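Local structure of phenazine-1-carboxylate N-methyltransferase (Pseudomonas aeruginosa, 2IP2) at residues Tyr237-Ile242 with Val268-Arg273; Glu272-Ala277 with Glu325-Val330; Ala250-Leu255 with Val306-Arg311. The protein converts phenazine-1-carboxylate to 5-methylphenazine-1-carboxylate with S-adenosyl-L-methionine as methyl donor, a step in the biosynthesis of the virulence pigment pyocyanin. All blocks are in the same frame, centred on the assembly; numbering follows the deposited sequence.

Interaction 1. Residues Tyr237-Ile242 with Val268-Arg273; sequences YLLSRI and VVVIER
Two parallel strands, with short axes 4.6 Å apart and N-to-C directions 18° from each other, run in register from Tyr237 beside Val268 to Ser240 beside Ile271, joined by four backbone hydrogen bonds in the parallel zigzag, in which Leu239 uses both its N and its O. The ladder begins at Tyr237 O, which takes the N-H of Val269 at 2.7 Å, and ends with Arg241 N to Ile271 O at 2.9 Å, the donor lying on the C=O axis, whereas Ile271 N reaches Leu239 O from above the carbonyl plane.

On one face Leu239, its CG anti to the carbonyl carbon, crosses Val268 obliquely and sets CD2 4.0 Å from Val268 CG1. Beside them Tyr237 CB rests on Val268 CG2, while the ring extends outward from the contact and its hydroxyl bonds to Pro231 O and Gly234 N. Helix 248-261 packs over this face. On the other face Leu238 and Val269 lie alongside each other with matching directions, Leu238 CD2 4.1 Å from Val269 CB; farther along, Ser240 CB meets CD1 of Ile271 at 4.1 Å. Leu181 of helix 180-188 touches Leu238, Ser240 and Ile271 there.

Beyond the last bridge the Glu272 chain, bent at chi2, brings OE2 to 3.0 Å from Arg241 CA. Arg241 has a positive phi (49°), so the chain turns here; OE2 also accepts a weak hydrogen bond from Gly244 N, which ties the carboxylate to the loop after the strand. Parallel strands 236-240 and 267-272, connected through helix 248-261, form a beta-alpha-beta unit of the Rossmann-like class I methyltransferase fold, and Arg241, a predicted S-adenosyl-L-methionine-binding residue, stands at the C-terminal strand end, where this fold places its cofactor.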
loop_
_atom_site.group_PDB
_atom_site.type_symbol
_atom_site.label_atom_id
_atom_site.label_comp_id
_atom_site.label_asym_id
_atom_site.label_seq_id
_atom_site.Cartn_x
_atom_site.Cartn_y
_atom_site.Cartn_z
ATOM N N TYR A 237 9.263 31.465 19.952
ATOM C CA TYR A 237 10.001 30.239 20.371
ATOM C C TYR A 237 9.357 29.054 19.655
ATOM O O TYR A 237 8.227 28.689 19.951
ATOM C CB TYR A 237 9.927 30.027 21.886
ATOM C CG TYR A 237 10.890 31.001 22.560
ATOM C CD1 TYR A 237 10.602 32.377 22.603
ATOM C CD2 TYR A 237 12.093 30.539 23.111
ATOM C CE1 TYR A 237 11.535 33.264 23.190
ATOM C CE2 TYR A 237 13.005 31.418 23.701
ATOM C CZ TYR A 237 12.712 32.777 23.729
ATOM O OH TYR A 237 13.647 33.656 24.285
ATOM N N LEU A 238 10.117 28.470 18.736
ATOM C CA LEU A 238 9.631 27.368 17.870
ATOM C C LEU A 238 10.073 26.084 18.516
ATOM O O LEU A 238 11.275 25.900 18.778
ATOM C CB LEU A 238 10.323 27.522 16.527
ATOM C CG LEU A 238 10.069 28.841 15.815
ATOM C CD1 LEU A 238 11.219 29.081 14.824
ATOM C CD2 LEU A 238 8.659 28.947 15.247
ATOM N N LEU A 239 9.104 25.193 18.777
ATOM C CA LEU A 239 9.293 23.886 19.378
ATOM C C LEU A 239 8.818 22.857 18.336
ATOM O O LEU A 239 7.656 22.490 18.332
ATOM C CB LEU A 239 8.428 23.760 20.680
ATOM C CG LEU A 239 9.087 24.232 21.990
ATOM C CD1 LEU A 239 9.718 25.626 21.853
ATOM C CD2 LEU A 239 8.094 24.183 23.194
ATOM N N SER A 240 9.712 22.478 17.413
ATOM C CA SER A 240 9.317 21.670 16.253
ATOM C C SER A 240 9.760 20.262 16.515
ATOM O O SER A 240 10.966 19.999 16.699
ATOM C CB SER A 240 9.963 22.212 14.970
ATOM O OG SER A 240 9.769 21.359 13.835
ATOM N N ARG A 241 8.792 19.357 16.557
ATOM C CA ARG A 241 9.083 17.947 16.774
ATOM C C ARG A 241 10.009 17.748 17.974
ATOM O O ARG A 241 10.952 16.978 17.894
ATOM C CB ARG A 241 9.726 17.345 15.514
ATOM C CG ARG A 241 8.832 17.380 14.320
ATOM C CD ARG A 241 9.250 16.331 13.274
ATOM N NE ARG A 241 9.949 16.912 12.115
ATOM C CZ ARG A 241 9.341 17.567 11.121
ATOM N NH1 ARG A 241 8.020 17.748 11.151
ATOM N NH2 ARG A 241 10.049 18.051 10.091
ATOM N N ILE A 242 9.752 18.476 19.059
ATOM C CA ILE A 242 10.600 18.402 20.231
ATOM C C ILE A 242 9.813 17.898 21.455
ATOM O O ILE A 242 10.305 17.094 22.206
ATOM C CB ILE A 242 11.407 19.727 20.462
ATOM C CG1 ILE A 242 12.742 19.440 21.170
ATOM C CG2 ILE A 242 10.575 20.769 21.190
ATOM C CD1 ILE A 242 13.870 18.805 20.282
ATOM N N VAL A 268 5.042 31.017 22.119
ATOM C CA VAL A 268 5.631 29.693 21.938
ATOM C C VAL A 268 4.807 29.039 20.829
ATOM O O VAL A 268 3.567 29.181 20.776
ATOM C CB VAL A 268 5.631 28.860 23.232
ATOM C CG1 VAL A 268 5.714 27.371 22.947
ATOM C CG2 VAL A 268 6.801 29.283 24.158
ATOM N N VAL A 269 5.507 28.378 19.899
ATOM C CA VAL A 269 4.855 27.806 18.724
ATOM C C VAL A 269 5.299 26.333 18.647
ATOM O O VAL A 269 6.492 26.043 18.468
ATOM C CB VAL A 269 5.251 28.568 17.416
ATOM C CG1 VAL A 269 4.754 27.778 16.128
ATOM C CG2 VAL A 269 4.712 30.028 17.439
ATOM N N VAL A 270 4.346 25.422 18.861
ATOM C CA VAL A 270 4.618 24.002 18.856
ATOM C C VAL A 270 4.225 23.468 17.471
ATOM O O VAL A 270 3.090 23.704 16.975
ATOM C CB VAL A 270 3.772 23.303 19.910
ATOM C CG1 VAL A 270 3.972 21.799 19.829
ATOM C CG2 VAL A 270 4.088 23.848 21.348
ATOM N N ILE A 271 5.172 22.819 16.801
ATOM C CA ILE A 271 4.896 22.292 15.457
ATOM C C ILE A 271 5.060 20.813 15.614
ATOM O O ILE A 271 6.175 20.371 15.899
ATOM C CB ILE A 271 5.908 22.847 14.433
ATOM C CG1 ILE A 271 5.838 24.371 14.395
ATOM C CG2 ILE A 271 5.661 22.253 13.050
ATOM C CD1 ILE A 271 7.169 25.006 14.024
ATOM N N GLU A 272 3.959 20.037 15.485
ATOM C CA GLU A 272 4.028 18.610 15.771
ATOM C C GLU A 272 2.838 17.890 15.176
ATOM O O GLU A 272 1.779 18.493 15.004
ATOM C CB GLU A 272 4.128 18.319 17.278
ATOM C CG GLU A 272 5.089 17.101 17.544
ATOM C CD GLU A 272 5.959 17.218 18.780
ATOM O OE1 GLU A 272 5.479 17.699 19.826
ATOM O OE2 GLU A 272 7.141 16.787 18.724
ATOM N N ARG A 273 2.990 16.631 14.800
ATOM C CA ARG A 273 1.742 15.917 14.428
ATOM C C ARG A 273 0.990 15.554 15.701
ATOM O O ARG A 273 1.554 14.966 16.585
ATOM C CB ARG A 273 1.998 14.611 13.707
ATOM C CG ARG A 273 2.685 14.730 12.410
ATOM C CD ARG A 273 2.361 13.397 11.594
ATOM N NE ARG A 273 2.864 13.668 10.269
ATOM C CZ ARG A 273 4.027 13.231 9.859
ATOM N NH1 ARG A 273 4.717 12.406 10.650
ATOM N NH2 ARG A 273 4.442 13.550 8.652
#

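Interaction 2. Residues Glu272-Ala277 with Glu325-Val330; sequences ERTISA and ETRMIV
Glu272 makes the one beta bridge of this contact, an antiparallel hydrogen-bonded pair with Arg327. Its N-H reaches Arg327 O at 3.0 Å in the carbonyl plane, whereas Arg327 N approaches Glu272 O at 2.8 Å from 44° above that plane. Arg273 follows with CG anti to its carbonyl carbon and its chain extended from CG to NE, crossing Glu325 at about a right angle. Its CG lies 3.2 Å from Glu325 O, and the guanidinium continues past the strand to a hydrogen bond from NE to Met324 O and a cation-pi contact with Trp287. This places the pair in the C-terminal end region of strand 267-272, a parallel strand of the methyltransferase sheet, beside the first residues of strand 326-333, which runs against all the others and is the antiparallel strand characteristic of the class I fold (order 3-2-1-4-5-7-6). At Thr274 a water spans the widening gap, accepting from Thr274 N and donating to Glu325 O at 2.5 Å. Thr274 OG1 holds the crowded position between N and the carbonyl carbon (chi1 64°); it bonds to Thr302 OG1 and lies 3.1 Å from Arg327 CD, at the edge of the guanidinium and in its plane. Farther on, Ser276 OG sits 3.3 Å from Arg327 NH1, and a second water hydrogen-bonds Ser276 OG and, weakly, Arg327 NH2, whose salt-bridge partner is Asp321.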
loop_
_atom_site.group_PDB
_atom_site.type_symbol
_atom_site.label_atom_id
_atom_site.label_comp_id
_atom_site.label_asym_id
_atom_site.label_seq_id
_atom_site.Cartn_x
_atom_site.Cartn_y
_atom_site.Cartn_z
ATOM N N GLU A 272 3.959 20.037 15.485
ATOM C CA GLU A 272 4.028 18.610 15.771
ATOM C C GLU A 272 2.838 17.890 15.176
ATOM O O GLU A 272 1.779 18.493 15.004
ATOM C CB GLU A 272 4.128 18.319 17.278
ATOM C CG GLU A 272 5.089 17.101 17.544
ATOM C CD GLU A 272 5.959 17.218 18.780
ATOM O OE1 GLU A 272 5.479 17.699 19.826
ATOM O OE2 GLU A 272 7.141 16.787 18.724
ATOM N N ARG A 273 2.990 16.631 14.800
ATOM C CA ARG A 273 1.742 15.917 14.428
ATOM C C ARG A 273 0.990 15.554 15.701
ATOM O O ARG A 273 1.554 14.966 16.585
ATOM C CB ARG A 273 1.998 14.611 13.707
ATOM C CG ARG A 273 2.685 14.730 12.410
ATOM C CD ARG A 273 2.361 13.397 11.594
ATOM N NE ARG A 273 2.864 13.668 10.269
ATOM C CZ ARG A 273 4.027 13.231 9.859
ATOM N NH1 ARG A 273 4.717 12.406 10.650
ATOM N NH2 ARG A 273 4.442 13.550 8.652
ATOM N N THR A 274 -0.277 15.905 15.801
ATOM C CA THR A 274 -1.043 15.428 16.958
ATOM C C THR A 274 -2.271 14.662 16.443
ATOM O O THR A 274 -2.720 14.927 15.344
ATOM C CB THR A 274 -1.537 16.587 17.864
ATOM O OG1 THR A 274 -2.456 17.400 17.118
ATOM C CG2 THR A 274 -0.393 17.445 18.345
ATOM N N ILE A 275 -2.825 13.766 17.265
ATOM C CA ILE A 275 -3.984 12.975 16.928
ATOM C C ILE A 275 -5.225 13.642 17.567
ATOM O O ILE A 275 -5.242 13.889 18.770
ATOM C CB ILE A 275 -3.810 11.503 17.458
ATOM C CG1 ILE A 275 -2.460 10.881 17.095
ATOM C CG2 ILE A 275 -4.942 10.629 17.040
ATOM C CD1 ILE A 275 -2.209 10.681 15.594
ATOM N N SER A 276 -6.220 14.003 16.755
ATOM C CA SER A 276 -7.530 14.390 17.265
ATOM C C SER A 276 -8.111 13.180 18.016
ATOM O O SER A 276 -8.412 12.153 17.408
ATOM C CB SER A 276 -8.421 14.842 16.116
ATOM O OG SER A 276 -7.794 15.879 15.361
ATOM N N ALA A 277 -8.224 13.298 19.339
ATOM C CA ALA A 277 -8.754 12.228 20.210
ATOM C C ALA A 277 -10.167 11.716 19.856
ATOM O O ALA A 277 -10.441 10.543 20.034
ATOM C CB ALA A 277 -8.700 12.654 21.665
ATOM N N GLU A 325 -0.251 16.275 7.699
ATOM C CA GLU A 325 -0.783 15.934 9.005
ATOM C C GLU A 325 -0.018 16.583 10.180
ATOM O O GLU A 325 0.031 16.019 11.269
ATOM C CB GLU A 325 -0.916 14.394 9.185
ATOM C CG GLU A 325 -1.909 13.688 8.231
ATOM C CD GLU A 325 -3.365 14.142 8.397
ATOM O OE1 GLU A 325 -3.754 14.496 9.529
ATOM O OE2 GLU A 325 -4.115 14.127 7.401
ATOM N N THR A 326 0.526 17.788 9.987
ATOM C CA THR A 326 1.247 18.427 11.116
ATOM C C THR A 326 0.424 19.588 11.654
ATOM O O THR A 326 -0.410 20.140 10.945
ATOM C CB THR A 326 2.705 18.888 10.776
ATOM O OG1 THR A 326 3.113 19.991 11.622
ATOM C CG2 THR A 326 2.824 19.320 9.377
ATOM N N ARG A 327 0.625 19.917 12.918
ATOM C CA ARG A 327 -0.207 20.949 13.544
ATOM C C ARG A 327 0.691 22.077 13.934
ATOM O O ARG A 327 1.846 21.840 14.317
ATOM C CB ARG A 327 -0.814 20.430 14.815
ATOM C CG ARG A 327 -2.248 20.779 14.950
ATOM C CD ARG A 327 -3.021 19.469 14.905
ATOM N NE ARG A 327 -4.205 19.553 14.069
ATOM C CZ ARG A 327 -5.085 18.561 13.929
ATOM N NH1 ARG A 327 -4.934 17.406 14.575
ATOM N NH2 ARG A 327 -6.122 18.737 13.148
ATOM N N MET A 328 0.150 23.293 13.918
ATOM C CA MET A 328 0.904 24.433 14.465
ATOM C C MET A 328 0.041 24.944 15.605
ATOM O O MET A 328 -1.101 25.314 15.368
ATOM C CB MET A 328 1.107 25.538 13.432
ATOM C CG MET A 328 1.857 26.794 14.039
ATOM S SD MET A 328 2.111 28.118 12.825
ATOM C CE MET A 328 0.454 28.815 12.783
ATOM N N ILE A 329 0.574 24.923 16.812
ATOM C CA ILE A 329 -0.170 25.420 18.001
ATOM C C ILE A 329 0.573 26.674 18.516
ATOM O O ILE A 329 1.715 26.564 18.981
ATOM C CB ILE A 329 -0.270 24.332 19.072
ATOM C CG1 ILE A 329 -1.077 23.109 18.539
ATOM C CG2 ILE A 329 -0.928 24.862 20.358
ATOM C CD1 ILE A 329 -0.839 21.807 19.356
ATOM N N VAL A 330 -0.089 27.845 18.429
ATOM C CA VAL A 330 0.494 29.094 18.934
ATOM C C VAL A 330 -0.069 29.396 20.345
ATOM O O VAL A 330 -1.297 29.358 20.559
ATOM C CB VAL A 330 0.298 30.272 17.956
ATOM C CG1 VAL A 330 1.068 31.516 18.470
ATOM C CG2 VAL A 330 0.810 29.900 16.555
HETATM O O HOH W 1 -1.498 16.803 13.152
HETATM O O HOH W 2 -6.647 15.398 12.532
#

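Interaction 3. Residues Ala250-Leu255 with Val306-Arg311; sequences ASLRLL and VDLLGR
Apolar contacts carry this helix pair, with no hydrogen bond passing from one segment to the other. The axes of 250-255 and 306-311 approach to 9.8 Å and cross at -58°, so the short segments meet over a limited patch, burying 267 Å² in all. Leu308 is central to it: with CG anti to its backbone N (chi1 175°), it extends both methyl groups toward the first helix. CD2 comes 3.6 Å from Ser251 CB, and CD1 touches both that CB and Leu252 CD2. Leu255 flanks Leu308 one turn along from Ser251 and crosses it obliquely, bringing CD1 to 4.2 Å from Leu308 CG. The second branch of Leu255 turns to the neighbouring residue, its CD2 meeting Leu309 CD2 at 3.8 Å, methyl to methyl, with the two side chains roughly at right angles.

Contacts of apolar groups with polar residues or backbone border this patch. Leu252 CD2 reaches past Leu308 to Arg311, lying 3.7 Å from its CB and against its backbone carbonyl carbon. Leu255 CD1 also stands 3.8 Å from Leu308 O.

The polar ends of Ser251 and Arg311 find partners outside the two segments. Ser251 OG, its chi1 placing it beside the backbone N, hydrogen-bonds to Asp247 O one turn back, while its CB takes the contact with Leu308. The Arg311 chain bends at chi2 and chi3 and folds back until one guanidinium face lies over Leu308 CA, 3.9 Å from it; NH2 then forms a salt bridge with Glu248, which adds an ionic link to the first helix. Both helices also touch the central sheet, Leu255 on Leu239 and Leu309 on Val316. Such helices packed side by side on one face of the sheet are typical of the alpha/beta/alpha sandwich of the Rossmann-like methyltransferase domain.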
loop_
_atom_site.group_PDB
_atom_site.type_symbol
_atom_site.label_atom_id
_atom_site.label_comp_id
_atom_site.label_asym_id
_atom_site.label_seq_id
_atom_site.Cartn_x
_atom_site.Cartn_y
_atom_site.Cartn_z
ATOM N N ALA A 250 10.212 16.867 31.888
ATOM C CA ALA A 250 11.079 17.526 30.899
ATOM C C ALA A 250 10.334 18.604 30.117
ATOM O O ALA A 250 10.872 19.710 29.925
ATOM C CB ALA A 250 11.750 16.474 29.950
ATOM N N SER A 251 9.082 18.316 29.729
ATOM C CA SER A 251 8.283 19.287 28.989
ATOM C C SER A 251 7.979 20.502 29.824
ATOM O O SER A 251 7.900 21.616 29.297
ATOM C CB SER A 251 6.973 18.698 28.440
ATOM O OG SER A 251 7.206 17.592 27.568
ATOM N N LEU A 252 7.797 20.310 31.135
ATOM C CA LEU A 252 7.473 21.462 31.954
ATOM C C LEU A 252 8.746 22.285 32.197
ATOM O O LEU A 252 8.665 23.512 32.251
ATOM C CB LEU A 252 6.756 21.053 33.274
ATOM C CG LEU A 252 5.277 20.611 33.286
ATOM C CD1 LEU A 252 4.892 20.325 34.736
ATOM C CD2 LEU A 252 4.296 21.623 32.682
ATOM N N ARG A 253 9.908 21.641 32.283
ATOM C CA ARG A 253 11.155 22.422 32.378
ATOM C C ARG A 253 11.353 23.278 31.115
ATOM O O ARG A 253 11.641 24.460 31.215
ATOM C CB ARG A 253 12.412 21.585 32.600
ATOM C CG ARG A 253 12.509 20.776 33.928
ATOM C CD ARG A 253 13.972 20.341 34.221
ATOM N NE ARG A 253 14.856 21.503 34.364
ATOM C CZ ARG A 253 15.026 22.198 35.497
ATOM N NH1 ARG A 253 14.402 21.827 36.617
ATOM N NH2 ARG A 253 15.842 23.248 35.510
ATOM N N LEU A 254 11.136 22.689 29.940
ATOM C CA LEU A 254 11.345 23.417 28.685
ATOM C C LEU A 254 10.370 24.609 28.584
ATOM O O LEU A 254 10.750 25.761 28.302
ATOM C CB LEU A 254 11.146 22.445 27.487
ATOM C CG LEU A 254 11.216 23.134 26.141
ATOM C CD1 LEU A 254 12.651 23.597 25.890
ATOM C CD2 LEU A 254 10.766 22.113 25.075
ATOM N N LEU A 255 9.110 24.333 28.826
ATOM C CA LEU A 255 8.086 25.340 28.712
ATOM C C LEU A 255 8.313 26.511 29.674
ATOM O O LEU A 255 8.066 27.667 29.310
ATOM C CB LEU A 255 6.699 24.734 28.893
ATOM C CG LEU A 255 6.251 23.811 27.742
ATOM C CD1 LEU A 255 4.973 23.085 28.138
ATOM C CD2 LEU A 255 6.069 24.611 26.470
ATOM N N VAL A 306 -2.440 20.772 24.329
ATOM C CA VAL A 306 -3.073 21.980 24.845
ATOM C C VAL A 306 -3.017 21.984 26.387
ATOM O O VAL A 306 -2.605 23.003 26.998
ATOM C CB VAL A 306 -4.507 22.090 24.287
ATOM C CG1 VAL A 306 -5.341 23.097 25.057
ATOM C CG2 VAL A 306 -4.494 22.431 22.744
ATOM N N ASP A 307 -3.369 20.850 27.004
ATOM C CA ASP A 307 -3.342 20.726 28.477
ATOM C C ASP A 307 -1.929 20.832 29.069
ATOM O O ASP A 307 -1.726 21.370 30.156
ATOM C CB ASP A 307 -3.949 19.397 28.920
ATOM C CG ASP A 307 -5.434 19.363 28.771
ATOM O OD1 ASP A 307 -6.033 20.426 28.473
ATOM O OD2 ASP A 307 -5.990 18.246 28.910
ATOM N N LEU A 308 -0.952 20.302 28.341
ATOM C CA LEU A 308 0.435 20.365 28.757
ATOM C C LEU A 308 0.911 21.808 28.700
ATOM O O LEU A 308 1.621 22.281 29.623
ATOM C CB LEU A 308 1.303 19.436 27.897
ATOM C CG LEU A 308 2.820 19.487 28.142
ATOM C CD1 LEU A 308 3.258 19.185 29.586
ATOM C CD2 LEU A 308 3.576 18.558 27.151
ATOM N N LEU A 309 0.507 22.510 27.642
ATOM C CA LEU A 309 0.820 23.953 27.469
ATOM C C LEU A 309 0.293 24.776 28.641
ATOM O O LEU A 309 1.052 25.555 29.229
ATOM C CB LEU A 309 0.263 24.505 26.163
ATOM C CG LEU A 309 1.115 24.076 24.931
ATOM C CD1 LEU A 309 0.449 24.560 23.643
ATOM C CD2 LEU A 309 2.527 24.614 25.030
ATOM N N GLY A 310 -0.991 24.579 28.970
ATOM C CA GLY A 310 -1.626 25.209 30.140
ATOM C C GLY A 310 -0.878 24.923 31.429
ATOM O O GLY A 310 -0.670 25.841 32.221
ATOM N N ARG A 311 -0.446 23.673 31.628
ATOM C CA ARG A 311 0.275 23.266 32.839
ATOM C C ARG A 311 1.589 24.051 32.885
ATOM O O ARG A 311 2.102 24.393 33.964
ATOM C CB ARG A 311 0.557 21.778 32.776
ATOM C CG ARG A 311 0.178 20.948 33.994
ATOM C CD ARG A 311 -0.673 19.745 33.627
ATOM N NE ARG A 311 0.006 18.732 32.804
ATOM C CZ ARG A 311 -0.583 18.071 31.801
ATOM N NH1 ARG A 311 -1.848 18.329 31.460
ATOM N NH2 ARG A 311 0.096 17.149 31.141
#

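In the fold
Interactions 1 and 2 lie in neighbouring strands of the seven-stranded sheet, and interaction 3 lies on one of its faces. The first two have centres about 10 Å apart and share Glu272 and Arg273; strand 267-272 lies between 236-240, parallel to it, and 326-333, antiparallel. Interaction 3, centred about 12 Å from the centre of interaction 1 and 15 Å from that of interaction 2, meets both: Leu239 packs on Leu254, and Leu309 touches Val270 and Ile329. Along the chain the order is 237-242, 250-255, 268-277, 306-311, 325-330, so the segments of interaction 3 alternate with those of both others. Sheet and helices thus interlock into one layered domain, with the predicted cofactor-binding residue Arg241 at a strand end.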